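Local coordinates for 2-oxoglutarate dehydrogenase E3 component (PDB 2YQU), which probably catalyses the NAD+-dependent reoxidation of dihydrolipoyl groups on its partner protein, using one bound FAD per subunit, at residues 44-49 / 86-91. Residues are numbered along the deposited sequence; the frame is centred on the assembly and turned at random.
With FAD (flavin-adenine dinucleotide), chain D.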
ATOM      1  N   GLY A  44      20.142   4.117 -10.125  1.00 16.67           N
ATOM      2  CA  GLY A  44      19.017   4.978  -9.808  1.00 16.46           C
ATOM      3  C   GLY A  44      17.998   4.352  -8.869  1.00 16.44           C
ATOM      4  O   GLY A  44      18.336   3.990  -7.745  1.00 15.73           O
ATOM      5  N   CYS A  45      16.759   4.235  -9.347  1.00 16.07           N
ATOM      6  CA  CYS A  45      15.625   3.765  -8.549  1.00 16.43           C
ATOM      7  C   CYS A  45      15.927   2.475  -7.802  1.00 16.19           C
ATOM      8  O   CYS A  45      15.647   2.362  -6.624  1.00 16.46           O
ATOM      9  CB  CYS A  45      14.380   3.528  -9.430  1.00 16.75           C
ATOM     10  SG  CYS A  45      14.244   4.470 -10.971  1.00 17.79           S
ATOM     11  N   ILE A  46      16.473   1.490  -8.504  1.00 15.62           N
ATOM     12  CA  ILE A  46      16.609   0.160  -7.935  1.00 15.69           C
ATOM     13  C   ILE A  46      17.658   0.113  -6.819  1.00 15.49           C
ATOM     14  O   ILE A  46      17.324  -0.285  -5.713  1.00 15.32           O
ATOM     15  CB  ILE A  46      16.838  -0.895  -9.033  1.00 15.72           C
ATOM     16  CG1 ILE A  46      15.588  -0.993  -9.922  1.00 16.58           C
ATOM     17  CG2 ILE A  46      17.196  -2.249  -8.429  1.00 16.05           C
ATOM     18  CD1 ILE A  46      14.286  -1.335  -9.174  1.00 16.15           C
ATOM     19  N   PRO A  47      18.904   0.507  -7.065  1.00 15.15           N
ATOM     20  CA  PRO A  47      19.879   0.493  -5.959  1.00 15.56           C
ATOM     21  C   PRO A  47      19.483   1.424  -4.805  1.00 15.81           C
ATOM     22  O   PRO A  47      19.694   1.045  -3.650  1.00 16.62           O
ATOM     23  CB  PRO A  47      21.190   0.929  -6.625  1.00 15.52           C
ATOM     24  CG  PRO A  47      20.772   1.638  -7.872  1.00 15.36           C
ATOM     25  CD  PRO A  47      19.516   0.952  -8.331  1.00 14.86           C
ATOM     26  N   SER A  48      18.891   2.583  -5.099  1.00 15.69           N
ATOM     27  CA  SER A  48      18.539   3.536  -4.047  1.00 15.60           C
ATOM     28  C   SER A  48      17.428   2.968  -3.176  1.00 15.35           C
ATOM     29  O   SER A  48      17.485   3.093  -1.953  1.00 15.15           O
ATOM     30  CB  SER A  48      18.163   4.918  -4.600  1.00 15.60           C
ATOM     31  OG  SER A  48      17.114   4.854  -5.546  1.00 17.62           O
ATOM     32  N   LYS A  49      16.435   2.328  -3.793  1.00 15.24           N
ATOM     33  CA  LYS A  49      15.358   1.710  -3.003  1.00 15.49           C
ATOM     34  C   LYS A  49      15.850   0.507  -2.198  1.00 14.84           C
ATOM     35  O   LYS A  49      15.386   0.290  -1.081  1.00 14.73           O
ATOM     36  CB  LYS A  49      14.126   1.382  -3.860  1.00 16.16           C
ATOM     37  CG  LYS A  49      13.009   2.448  -3.743  1.00 17.47           C
ATOM     38  CD  LYS A  49      13.558   3.896  -3.813  1.00 20.70           C
ATOM     39  CE  LYS A  49      13.592   4.459  -5.186  1.00 20.73           C
ATOM     40  NZ  LYS A  49      14.367   5.777  -5.259  1.00 21.43           N
ATOM     41  N   LYS A  86      23.044  -7.329  -5.756  1.00 18.66           N
ATOM     42  CA  LYS A  86      22.297  -8.524  -6.140  1.00 19.29           C
ATOM     43  C   LYS A  86      20.922  -8.152  -6.697  1.00 19.06           C
ATOM     44  O   LYS A  86      20.452  -8.754  -7.663  1.00 19.31           O
ATOM     45  CB  LYS A  86      22.143  -9.441  -4.928  1.00 19.83           C
ATOM     46  CG  LYS A  86      21.504 -10.782  -5.210  1.00 22.10           C
ATOM     47  CD  LYS A  86      21.650 -11.696  -3.996  1.00 24.68           C
ATOM     48  CE  LYS A  86      21.007 -13.047  -4.222  1.00 26.51           C
ATOM     49  NZ  LYS A  86      21.446 -14.020  -3.187  1.00 28.11           N
ATOM     50  N   VAL A  87      20.280  -7.162  -6.086  1.00 18.90           N
ATOM     51  CA  VAL A  87      18.984  -6.690  -6.561  1.00 18.90           C
ATOM     52  C   VAL A  87      19.150  -6.098  -7.963  1.00 19.25           C
ATOM     53  O   VAL A  87      18.349  -6.364  -8.855  1.00 19.15           O
ATOM     54  CB  VAL A  87      18.371  -5.630  -5.615  1.00 19.00           C
ATOM     55  CG1 VAL A  87      17.114  -5.034  -6.228  1.00 19.24           C
ATOM     56  CG2 VAL A  87      18.068  -6.220  -4.241  1.00 19.29           C
ATOM     57  N   VAL A  88      20.196  -5.295  -8.151  1.00 19.50           N
ATOM     58  CA  VAL A  88      20.467  -4.671  -9.446  1.00 19.80           C
ATOM     59  C   VAL A  88      20.742  -5.740 -10.499  1.00 20.31           C
ATOM     60  O   VAL A  88      20.176  -5.684 -11.593  1.00 19.89           O
ATOM     61  CB  VAL A  88      21.652  -3.680  -9.360  1.00 19.63           C
ATOM     62  CG1 VAL A  88      22.153  -3.284 -10.750  1.00 20.24           C
ATOM     63  CG2 VAL A  88      21.240  -2.427  -8.563  1.00 19.02           C
ATOM     64  N   GLN A  89      21.605  -6.701 -10.158  1.00 21.17           N
ATOM     65  CA  GLN A  89      21.971  -7.804 -11.058  1.00 22.12           C
ATOM     66  C   GLN A  89      20.722  -8.569 -11.522  1.00 21.88           C
ATOM     67  O   GLN A  89      20.589  -8.869 -12.694  1.00 22.00           O
ATOM     68  CB  GLN A  89      23.016  -8.738 -10.396  1.00 22.86           C
ATOM     69  CG  GLN A  89      22.865 -10.270 -10.648  1.00 26.02           C
ATOM     70  CD  GLN A  89      22.611 -11.078  -9.358  1.00 28.95           C
ATOM     71  OE1 GLN A  89      21.463 -11.178  -8.883  1.00 29.98           O
ATOM     72  NE2 GLN A  89      23.678 -11.647  -8.793  1.00 29.20           N
ATOM     73  N   ALA A  90      19.799  -8.844 -10.602  1.00 21.74           N
ATOM     74  CA  ALA A  90      18.584  -9.597 -10.917  1.00 21.98           C
ATOM     75  C   ALA A  90      17.673  -8.825 -11.865  1.00 22.39           C
ATOM     76  O   ALA A  90      17.058  -9.407 -12.760  1.00 22.20           O
ATOM     77  CB  ALA A  90      17.821  -9.948  -9.636  1.00 21.90           C
ATOM     78  N   ASN A  91      17.599  -7.512 -11.670  1.00 22.56           N
ATOM     79  CA  ASN A  91      16.758  -6.658 -12.497  1.00 23.14           C
ATOM     80  C   ASN A  91      17.317  -6.486 -13.910  1.00 23.18           C
ATOM     81  O   ASN A  91      16.553  -6.560 -14.877  1.00 23.46           O
ATOM     82  CB  ASN A  91      16.558  -5.289 -11.836  1.00 23.36           C
ATOM     83  CG  ASN A  91      15.459  -5.294 -10.806  1.00 24.16           C
ATOM     84  OD1 ASN A  91      14.318  -4.987 -11.113  1.00 27.04           O
ATOM     85  ND2 ASN A  91      15.800  -5.631  -9.575  1.00 25.65           N
TER
HETATM   86  PA  FAD D1601      17.642   6.489 -18.614  1.00 14.89           P
HETATM   87  O1A FAD D1601      18.668   7.441 -18.123  1.00 14.95           O
HETATM   88  O2A FAD D1601      17.114   5.549 -17.522  1.00 16.29           O
HETATM   89  O5B FAD D1601      18.246   5.669 -19.849  1.00 16.44           O
HETATM   90  C5B FAD D1601      18.978   6.343 -20.842  1.00 15.84           C
HETATM   91  C4B FAD D1601      19.986   5.359 -21.398  1.00 16.54           C
HETATM   92  O4B FAD D1601      20.441   5.853 -22.641  1.00 15.82           O
HETATM   93  C3B FAD D1601      21.215   5.201 -20.507  1.00 16.43           C
HETATM   94  O3B FAD D1601      21.376   3.850 -20.136  1.00 18.40           O
HETATM   95  C2B FAD D1601      22.373   5.670 -21.366  1.00 17.07           C
HETATM   96  O2B FAD D1601      23.522   4.874 -21.186  1.00 17.80           O
HETATM   97  C1B FAD D1601      21.812   5.550 -22.773  1.00 16.43           C
HETATM   98  N9A FAD D1601      22.340   6.465 -23.790  1.00 15.67           N
HETATM   99  C8A FAD D1601      22.385   7.836 -23.763  1.00 16.35           C
HETATM  100  N7A FAD D1601      22.891   8.275 -24.930  1.00 15.77           N
HETATM  101  C5A FAD D1601      23.172   7.202 -25.704  1.00 15.76           C
HETATM  102  C6A FAD D1601      23.706   7.067 -26.982  1.00 16.54           C
HETATM  103  N6A FAD D1601      23.923   8.109 -27.781  1.00 17.13           N
HETATM  104  N1A FAD D1601      23.855   5.800 -27.484  1.00 16.57           N
HETATM  105  C2A FAD D1601      23.502   4.676 -26.779  1.00 17.84           C
HETATM  106  N3A FAD D1601      22.965   4.818 -25.517  1.00 17.71           N
HETATM  107  C4A FAD D1601      22.821   6.060 -25.000  1.00 17.23           C
HETATM  108  N1  FAD D1601      12.684   7.635 -10.838  1.00 13.87           N
HETATM  109  C2  FAD D1601      11.518   7.107 -10.326  1.00 15.26           C
HETATM  110  O2  FAD D1601      10.470   7.124 -10.979  1.00 15.30           O
HETATM  111  N3  FAD D1601      11.518   6.555  -9.071  1.00 14.21           N
HETATM  112  C4  FAD D1601      12.667   6.532  -8.313  1.00 14.06           C
HETATM  113  O4  FAD D1601      12.651   5.855  -7.299  1.00 14.73           O
HETATM  114  C4X FAD D1601      13.858   7.055  -8.816  1.00 14.85           C
HETATM  115  N5  FAD D1601      15.020   7.033  -8.061  1.00 15.70           N
HETATM  116  C5X FAD D1601      16.191   7.563  -8.600  1.00 16.28           C
HETATM  117  C6  FAD D1601      17.361   7.542  -7.835  1.00 14.37           C
HETATM  118  C7  FAD D1601      18.549   8.072  -8.359  1.00 15.29           C
HETATM  119  C7M FAD D1601      19.811   7.937  -7.548  1.00 13.13           C
HETATM  120  C8  FAD D1601      18.564   8.615  -9.639  1.00 15.42           C
HETATM  121  C8M FAD D1601      19.864   8.896 -10.349  1.00 15.38           C
HETATM  122  C9  FAD D1601      17.393   8.638 -10.399  1.00 16.03           C
HETATM  123  C9A FAD D1601      16.199   8.121  -9.881  1.00 15.87           C
HETATM  124  N10 FAD D1601      15.020   8.153 -10.629  1.00 15.97           N
HETATM  125  C10 FAD D1601      13.859   7.615 -10.091  1.00 13.75           C
HETATM  126  C1' FAD D1601      14.925   8.846 -11.963  1.00 16.19           C
HETATM  127  C2' FAD D1601      15.022   7.783 -13.061  1.00 16.14           C
HETATM  128  O2' FAD D1601      16.246   7.072 -12.962  1.00 15.73           O
HETATM  129  C3' FAD D1601      14.839   8.373 -14.456  1.00 16.03           C
HETATM  130  O3' FAD D1601      13.658   9.153 -14.491  1.00 13.27           O
HETATM  131  C4' FAD D1601      14.715   7.272 -15.503  1.00 14.91           C
HETATM  132  O4' FAD D1601      15.861   6.456 -15.496  1.00 15.50           O
HETATM  133  C5' FAD D1601      14.469   7.873 -16.892  1.00 15.94           C
HETATM  134  O5' FAD D1601      14.435   6.851 -17.864  1.00 15.96           O
HETATM  135  P   FAD D1601      14.910   7.143 -19.372  1.00 14.53           P
HETATM  136  O1P FAD D1601      14.663   5.925 -20.202  1.00 15.86           O
HETATM  137  O2P FAD D1601      14.317   8.438 -19.897  1.00 16.19           O
HETATM  138  O3P FAD D1601      16.502   7.396 -19.303  1.00 15.22           O
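Ile-46 and Pro-47 meet Val-87 and Val-88 where segment 45-49 packs almost antiparallel (152°) on 86-91, parts of helices 45-63 and 77-102 in the FAD domain. Helix 45-63 begins at Cys-45, second cysteine of the CxxxxC disulfide, probably redox-active as in this flavoprotein family. The join is mainly apolar. CG2 of Ile-46, anti to its backbone N, lies 3.6 Å from CG1 of Val-87, while CD of Pro-47 lies 3.8 Å from CG2 of Val-88; branched side chains and a rigid ring suit such a close seam, and proline, lacking an N-H, fits a first turn whose amides need no acceptor within the helix.

Polar bonds run on the flavin side. Gly-44, the N-cap, has no side chain to strike FAD O2', and its O accepts hydrogen bonds from both N and OG of Ser-48. That OG in turn accepts one from NZ of Lys-49 at 2.9 Å, and NZ also donates to FAD N5 and pairs with Glu-181. An alanine in place of Ser-48 would probably cost the lysine ammonium a second-shell partner and leave it freer to swing from N5. Cys-45, disulfide-bonded to Cys-40, sets SG 3.3 Å from FAD C10.

Asn-91 bends back: ND2 donates to Val-87 O, nearly straight (174°), and the same ND2 lies 3.8 Å from CG2 of Ile-46, tip to tip.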